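Local coordinates for tail spike protein gp49 (Pseudomonas phage LKA1, PDB 4RU4), which probably cleaves the O-specific polysaccharide of its Pseudomonas host as a trimeric tailspike lyase during virus entry, at residues N141-N152 with Y191-V201. Numbering follows the deposited sequence.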
ATOM      1  N   ASN B 141      40.272  -6.081  -0.272  1.00 12.73           N
ATOM      2  CA  ASN B 141      39.896  -7.342   0.355  1.00 12.99           C
ATOM      3  C   ASN B 141      38.370  -7.501   0.373  1.00 15.11           C
ATOM      4  O   ASN B 141      37.734  -7.413   1.434  1.00 14.30           O
ATOM      5  CB  ASN B 141      40.475  -7.460   1.771  1.00 16.92           C
ATOM      6  CG  ASN B 141      40.200  -8.815   2.393  1.00 17.88           C
ATOM      7  OD1 ASN B 141      40.156  -9.817   1.695  1.00 20.69           O
ATOM      8  ND2 ASN B 141      39.960  -8.842   3.706  1.00 18.63           N
ATOM      9  N   LEU B 142      37.804  -7.729  -0.817  1.00 14.88           N
ATOM     10  CA  LEU B 142      36.353  -7.815  -1.011  1.00 16.12           C
ATOM     11  C   LEU B 142      35.992  -9.002  -1.906  1.00 15.36           C
ATOM     12  O   LEU B 142      36.730  -9.308  -2.841  1.00 16.61           O
ATOM     13  CB  LEU B 142      35.840  -6.524  -1.660  1.00 12.98           C
ATOM     14  CG  LEU B 142      35.948  -5.249  -0.825  1.00  8.09           C
ATOM     15  CD1 LEU B 142      35.598  -4.042  -1.673  1.00  8.02           C
ATOM     16  CD2 LEU B 142      34.999  -5.345   0.381  1.00  7.83           C
ATOM     17  N   VAL B 143      34.879  -9.669  -1.603  1.00 12.85           N
ATOM     18  CA  VAL B 143      34.271 -10.654  -2.505  1.00 14.01           C
ATOM     19  C   VAL B 143      32.779 -10.359  -2.660  1.00 13.82           C
ATOM     20  O   VAL B 143      32.217  -9.532  -1.916  1.00  9.79           O
ATOM     21  CB  VAL B 143      34.435 -12.123  -2.006  1.00 14.74           C
ATOM     22  CG1 VAL B 143      35.896 -12.533  -1.984  1.00 17.41           C
ATOM     23  CG2 VAL B 143      33.787 -12.327  -0.626  1.00 15.57           C
ATOM     24  N   ALA B 144      32.141 -11.029  -3.623  1.00 13.15           N
ATOM     25  CA  ALA B 144      30.720 -10.828  -3.887  1.00 15.74           C
ATOM     26  C   ALA B 144      29.911 -10.981  -2.599  1.00 13.16           C
ATOM     27  O   ALA B 144      30.161 -11.898  -1.806  1.00 10.91           O
ATOM     28  CB  ALA B 144      30.240 -11.812  -4.945  1.00 17.77           C
ATOM     29  N   GLY B 145      28.966 -10.072  -2.375  1.00 10.64           N
ATOM     30  CA  GLY B 145      28.122 -10.135  -1.192  1.00  8.94           C
ATOM     31  C   GLY B 145      28.671  -9.260  -0.063  1.00 10.28           C
ATOM     32  O   GLY B 145      27.961  -8.968   0.900  1.00 10.05           O
ATOM     33  N   ASP B 146      29.933  -8.843  -0.160  1.00 10.61           N
ATOM     34  CA  ASP B 146      30.511  -8.012   0.898  1.00 10.63           C
ATOM     35  C   ASP B 146      29.871  -6.623   0.873  1.00 10.14           C
ATOM     36  O   ASP B 146      29.322  -6.205  -0.140  1.00  9.47           O
ATOM     37  CB  ASP B 146      32.040  -7.876   0.764  1.00  8.64           C
ATOM     38  CG  ASP B 146      32.813  -9.098   1.280  1.00 13.92           C
ATOM     39  OD1 ASP B 146      32.221 -10.017   1.884  1.00 15.63           O
ATOM     40  OD2 ASP B 146      34.045  -9.118   1.099  1.00 15.83           O
ATOM     41  N   VAL B 147      29.955  -5.912   1.994  1.00  9.42           N
ATOM     42  CA  VAL B 147      29.369  -4.564   2.116  1.00  6.57           C
ATOM     43  C   VAL B 147      30.421  -3.559   2.521  1.00  9.46           C
ATOM     44  O   VAL B 147      31.238  -3.818   3.413  1.00 11.39           O
ATOM     45  CB  VAL B 147      28.198  -4.556   3.131  1.00  6.87           C
ATOM     46  CG1 VAL B 147      27.671  -3.132   3.393  1.00  6.66           C
ATOM     47  CG2 VAL B 147      27.087  -5.476   2.618  1.00  6.15           C
ATOM     48  N   PHE B 148      30.440  -2.425   1.835  1.00  7.99           N
ATOM     49  CA  PHE B 148      31.342  -1.353   2.223  1.00  9.69           C
ATOM     50  C   PHE B 148      30.635  -0.015   2.226  1.00 11.89           C
ATOM     51  O   PHE B 148      29.574   0.137   1.609  1.00  8.76           O
ATOM     52  CB  PHE B 148      32.621  -1.335   1.365  1.00 11.67           C
ATOM     53  CG  PHE B 148      32.398  -1.042  -0.118  1.00 11.44           C
ATOM     54  CD1 PHE B 148      32.406   0.261  -0.587  1.00  9.38           C
ATOM     55  CD2 PHE B 148      32.271  -2.083  -1.040  1.00 12.65           C
ATOM     56  CE1 PHE B 148      32.254   0.537  -1.924  1.00 11.15           C
ATOM     57  CE2 PHE B 148      32.101  -1.820  -2.388  1.00  9.25           C
ATOM     58  CZ  PHE B 148      32.101  -0.502  -2.836  1.00 11.53           C
ATOM     59  N   ILE B 149      31.232   0.933   2.941  1.00 10.05           N
ATOM     60  CA  ILE B 149      30.729   2.289   3.037  1.00  7.57           C
ATOM     61  C   ILE B 149      31.721   3.246   2.387  1.00  9.90           C
ATOM     62  O   ILE B 149      32.919   3.246   2.710  1.00  8.55           O
ATOM     63  CB  ILE B 149      30.602   2.724   4.511  1.00  6.58           C
ATOM     64  CG1 ILE B 149      29.534   1.903   5.225  1.00  6.36           C
ATOM     65  CG2 ILE B 149      30.249   4.235   4.592  1.00  6.50           C
ATOM     66  CD1 ILE B 149      29.581   2.042   6.760  1.00  9.74           C
ATOM     67  N   ILE B 150      31.227   4.042   1.446  1.00  8.48           N
ATOM     68  CA  ILE B 150      31.972   5.200   0.976  1.00  9.43           C
ATOM     69  C   ILE B 150      31.624   6.339   1.923  1.00 11.06           C
ATOM     70  O   ILE B 150      30.437   6.592   2.160  1.00  7.88           O
ATOM     71  CB  ILE B 150      31.516   5.565  -0.440  1.00  9.06           C
ATOM     72  CG1 ILE B 150      31.748   4.367  -1.384  1.00 11.40           C
ATOM     73  CG2 ILE B 150      32.188   6.875  -0.920  1.00  7.91           C
ATOM     74  CD1 ILE B 150      31.184   4.558  -2.800  1.00  7.00           C
ATOM     75  N   TYR B 151      32.634   7.019   2.475  1.00 12.12           N
ATOM     76  CA  TYR B 151      32.391   8.068   3.472  1.00 10.33           C
ATOM     77  C   TYR B 151      33.163   9.334   3.167  1.00  9.98           C
ATOM     78  O   TYR B 151      34.368   9.287   2.924  1.00  7.90           O
ATOM     79  CB  TYR B 151      32.798   7.564   4.855  1.00 12.90           C
ATOM     80  CG  TYR B 151      32.804   8.607   5.953  1.00 12.36           C
ATOM     81  CD1 TYR B 151      31.624   9.249   6.334  1.00  8.65           C
ATOM     82  CD2 TYR B 151      33.979   8.907   6.647  1.00 10.57           C
ATOM     83  CE1 TYR B 151      31.618  10.201   7.338  1.00  8.75           C
ATOM     84  CE2 TYR B 151      33.984   9.851   7.678  1.00 12.47           C
ATOM     85  CZ  TYR B 151      32.805  10.486   8.017  1.00 13.69           C
ATOM     86  OH  TYR B 151      32.787  11.415   9.018  1.00 11.68           O
ATOM     87  N   ASN B 152      32.468  10.461   3.204  1.00 10.53           N
ATOM     88  CA  ASN B 152      33.104  11.766   3.056  1.00 11.55           C
ATOM     89  C   ASN B 152      33.188  12.459   4.421  1.00 11.03           C
ATOM     90  O   ASN B 152      32.169  12.879   4.961  1.00 12.24           O
ATOM     91  CB  ASN B 152      32.306  12.615   2.072  1.00 11.65           C
ATOM     92  CG  ASN B 152      33.004  13.932   1.744  1.00 11.95           C
ATOM     93  OD1 ASN B 152      33.818  14.415   2.525  1.00  9.16           O
ATOM     94  ND2 ASN B 152      32.685  14.511   0.586  1.00 11.34           N
ATOM     95  N   TYR B 191      31.059  10.979  -6.146  1.00 12.12           N
ATOM     96  CA  TYR B 191      32.136  11.204  -5.172  1.00 11.89           C
ATOM     97  C   TYR B 191      33.441  11.562  -5.878  1.00 14.93           C
ATOM     98  O   TYR B 191      33.818  10.910  -6.868  1.00 12.47           O
ATOM     99  CB  TYR B 191      32.358   9.964  -4.301  1.00 12.16           C
ATOM    100  CG  TYR B 191      31.082   9.586  -3.595  1.00 11.21           C
ATOM    101  CD1 TYR B 191      30.652  10.301  -2.485  1.00  9.08           C
ATOM    102  CD2 TYR B 191      30.274   8.569  -4.092  1.00  6.90           C
ATOM    103  CE1 TYR B 191      29.460   9.993  -1.860  1.00  9.07           C
ATOM    104  CE2 TYR B 191      29.060   8.260  -3.487  1.00  7.05           C
ATOM    105  CZ  TYR B 191      28.655   8.974  -2.366  1.00  9.02           C
ATOM    106  OH  TYR B 191      27.443   8.670  -1.763  1.00 10.42           O
ATOM    107  N   ASP B 192      34.104  12.594  -5.353  1.00 15.47           N
ATOM    108  CA  ASP B 192      35.475  12.970  -5.710  1.00 16.05           C
ATOM    109  C   ASP B 192      36.383  12.005  -4.955  1.00 15.87           C
ATOM    110  O   ASP B 192      36.338  11.948  -3.719  1.00 13.74           O
ATOM    111  CB  ASP B 192      35.730  14.407  -5.240  1.00 14.12           C
ATOM    112  CG  ASP B 192      37.132  14.927  -5.592  1.00 19.13           C
ATOM    113  OD1 ASP B 192      38.055  14.124  -5.848  1.00 18.04           O
ATOM    114  OD2 ASP B 192      37.298  16.169  -5.597  1.00 18.37           O
ATOM    115  N   GLY B 193      37.191  11.245  -5.697  1.00 13.81           N
ATOM    116  CA  GLY B 193      37.989  10.189  -5.109  1.00 13.21           C
ATOM    117  C   GLY B 193      38.914  10.727  -4.034  1.00 16.42           C
ATOM    118  O   GLY B 193      39.267  10.015  -3.089  1.00 15.16           O
ATOM    119  N   ALA B 194      39.301  11.992  -4.172  1.00 14.77           N
ATOM    120  CA  ALA B 194      40.232  12.596  -3.233  1.00 18.32           C
ATOM    121  C   ALA B 194      39.574  13.000  -1.927  1.00 16.75           C
ATOM    122  O   ALA B 194      40.257  13.433  -0.995  1.00 15.77           O
ATOM    123  CB  ALA B 194      40.923  13.808  -3.867  1.00 19.79           C
ATOM    124  N   THR B 195      38.256  12.888  -1.850  1.00 11.95           N
ATOM    125  CA  THR B 195      37.554  13.348  -0.654  1.00 12.08           C
ATOM    126  C   THR B 195      36.882  12.253   0.185  1.00 15.32           C
ATOM    127  O   THR B 195      36.262  12.562   1.215  1.00 19.26           O
ATOM    128  CB  THR B 195      36.463  14.331  -1.031  1.00 16.07           C
ATOM    129  OG1 THR B 195      35.482  13.637  -1.812  1.00 17.29           O
ATOM    130  CG2 THR B 195      37.036  15.454  -1.852  1.00 15.04           C
ATOM    131  N   VAL B 196      36.970  10.991  -0.237  1.00 11.09           N
ATOM    132  CA  VAL B 196      36.261   9.930   0.487  1.00 12.03           C
ATOM    133  C   VAL B 196      37.221   8.878   1.046  1.00 16.42           C
ATOM    134  O   VAL B 196      38.295   8.638   0.480  1.00 15.52           O
ATOM    135  CB  VAL B 196      35.153   9.252  -0.380  1.00 11.13           C
ATOM    136  CG1 VAL B 196      33.930  10.176  -0.533  1.00  9.37           C
ATOM    137  CG2 VAL B 196      35.679   8.874  -1.769  1.00  7.90           C
ATOM    138  N   ALA B 197      36.837   8.288   2.176  1.00 12.75           N
ATOM    139  CA  ALA B 197      37.524   7.141   2.745  1.00 11.63           C
ATOM    140  C   ALA B 197      36.543   5.976   2.673  1.00 12.75           C
ATOM    141  O   ALA B 197      35.346   6.158   2.908  1.00 10.76           O
ATOM    142  CB  ALA B 197      37.888   7.404   4.200  1.00 11.00           C
ATOM    143  N   ILE B 198      37.057   4.793   2.350  1.00 11.13           N
ATOM    144  CA  ILE B 198      36.228   3.618   2.105  1.00  9.49           C
ATOM    145  C   ILE B 198      36.499   2.598   3.219  1.00 12.28           C
ATOM    146  O   ILE B 198      37.644   2.416   3.644  1.00 13.82           O
ATOM    147  CB  ILE B 198      36.547   2.964   0.716  1.00  9.95           C
ATOM    148  CG1 ILE B 198      36.843   4.030  -0.347  1.00  8.64           C
ATOM    149  CG2 ILE B 198      35.407   2.004   0.257  1.00  7.75           C
ATOM    150  CD1 ILE B 198      35.691   5.105  -0.532  1.00  7.83           C
ATOM    151  N   TYR B 199      35.443   1.931   3.680  1.00 10.43           N
ATOM    152  CA  TYR B 199      35.515   1.022   4.810  1.00  9.04           C
ATOM    153  C   TYR B 199      34.665  -0.186   4.542  1.00 10.16           C
ATOM    154  O   TYR B 199      33.492  -0.047   4.172  1.00 11.91           O
ATOM    155  CB  TYR B 199      34.912   1.699   6.048  1.00  9.37           C
ATOM    156  CG  TYR B 199      35.694   2.906   6.503  1.00 11.94           C
ATOM    157  CD1 TYR B 199      36.819   2.755   7.315  1.00 11.72           C
ATOM    158  CD2 TYR B 199      35.320   4.186   6.119  1.00 11.96           C
ATOM    159  CE1 TYR B 199      37.541   3.844   7.741  1.00 14.92           C
ATOM    160  CE2 TYR B 199      36.043   5.297   6.541  1.00 17.84           C
ATOM    161  CZ  TYR B 199      37.156   5.114   7.353  1.00 15.77           C
ATOM    162  OH  TYR B 199      37.873   6.201   7.784  1.00 16.80           O
ATOM    163  N   LYS B 200      35.235  -1.359   4.800  1.00 12.02           N
ATOM    164  CA  LYS B 200      34.513  -2.609   4.743  1.00 11.94           C
ATOM    165  C   LYS B 200      33.720  -2.759   6.031  1.00 12.28           C
ATOM    166  O   LYS B 200      34.224  -2.457   7.127  1.00 10.07           O
ATOM    167  CB  LYS B 200      35.498  -3.783   4.644  1.00 10.62           C
ATOM    168  CG  LYS B 200      34.822  -5.134   4.377  1.00 14.07           C
ATOM    169  CD  LYS B 200      35.891  -6.204   4.104  1.00 14.11           C
ATOM    170  CE  LYS B 200      35.299  -7.599   3.976  1.00 14.80           C
ATOM    171  NZ  LYS B 200      36.388  -8.619   3.721  1.00 17.96           N
ATOM    172  N   VAL B 201      32.489  -3.250   5.928  1.00 11.76           N
ATOM    173  CA  VAL B 201      31.731  -3.496   7.147  1.00  9.66           C
ATOM    174  C   VAL B 201      31.918  -4.948   7.547  1.00 10.93           C
ATOM    175  O   VAL B 201      31.470  -5.857   6.848  1.00 12.18           O
ATOM    176  CB  VAL B 201      30.241  -3.145   6.986  1.00  8.75           C
ATOM    177  CG1 VAL B 201      29.507  -3.380   8.291  1.00  8.01           C
ATOM    178  CG2 VAL B 201      30.105  -1.703   6.545  1.00  8.36           C
TER
HETATM  179  O   HOH W   1      35.576 -10.818   2.296  1.00 18.01           O
HETATM  180  O   HOH W   2      31.269  -7.180   4.292  1.00 12.52           O
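K200 reaches from strand 197-201 across the loop at N141, L142 and D146 and ends on the backbone carbonyl of N141. The two strands run antiparallel, with I149 paired to Y199 and Y151 to A197 as hydrogen-bonded pairs. The CB of K200 lies on the same face as F148, I150 and I198. CG is anti to the backbone N (chi1 -172°), and the chain stays extended to its tip. CG passes V147 O and the L142 methyl CD2. K200 CD lies 3.9 Å from L142 CD2. K200 CE lies 3.5 Å from D146 OD2, and both CD and CE also border N141 O. K200 NZ then donates to N141 O at 2.9 Å, tilted 28° from the carbonyl plane. K200 NZ also forms a long salt bridge to D146 OD2 at 3.6 Å, and a water joins the same two atoms. D146 OD2 is itself held by V143 N, which meets it from above the carboxylate plane. This bond spans the type II turn V143-D146. Further along, I150 CG2 makes a CH-pi contact over one face of the Y191 ring, 3.9 Å from its centroid. The Y191 hydroxyl is hydrogen-bonded to E169. I198 CD1 and V196 CG1 also touch I150 CG2. Both segments belong to the Ig-like domain beside the beta-helix, where strand 147-151 sits between 168-177 and 197-202. The chemistry is divided: apolar packing at I150, and at K200 a charge probably stabilised jointly by carboxylate, carbonyl and water.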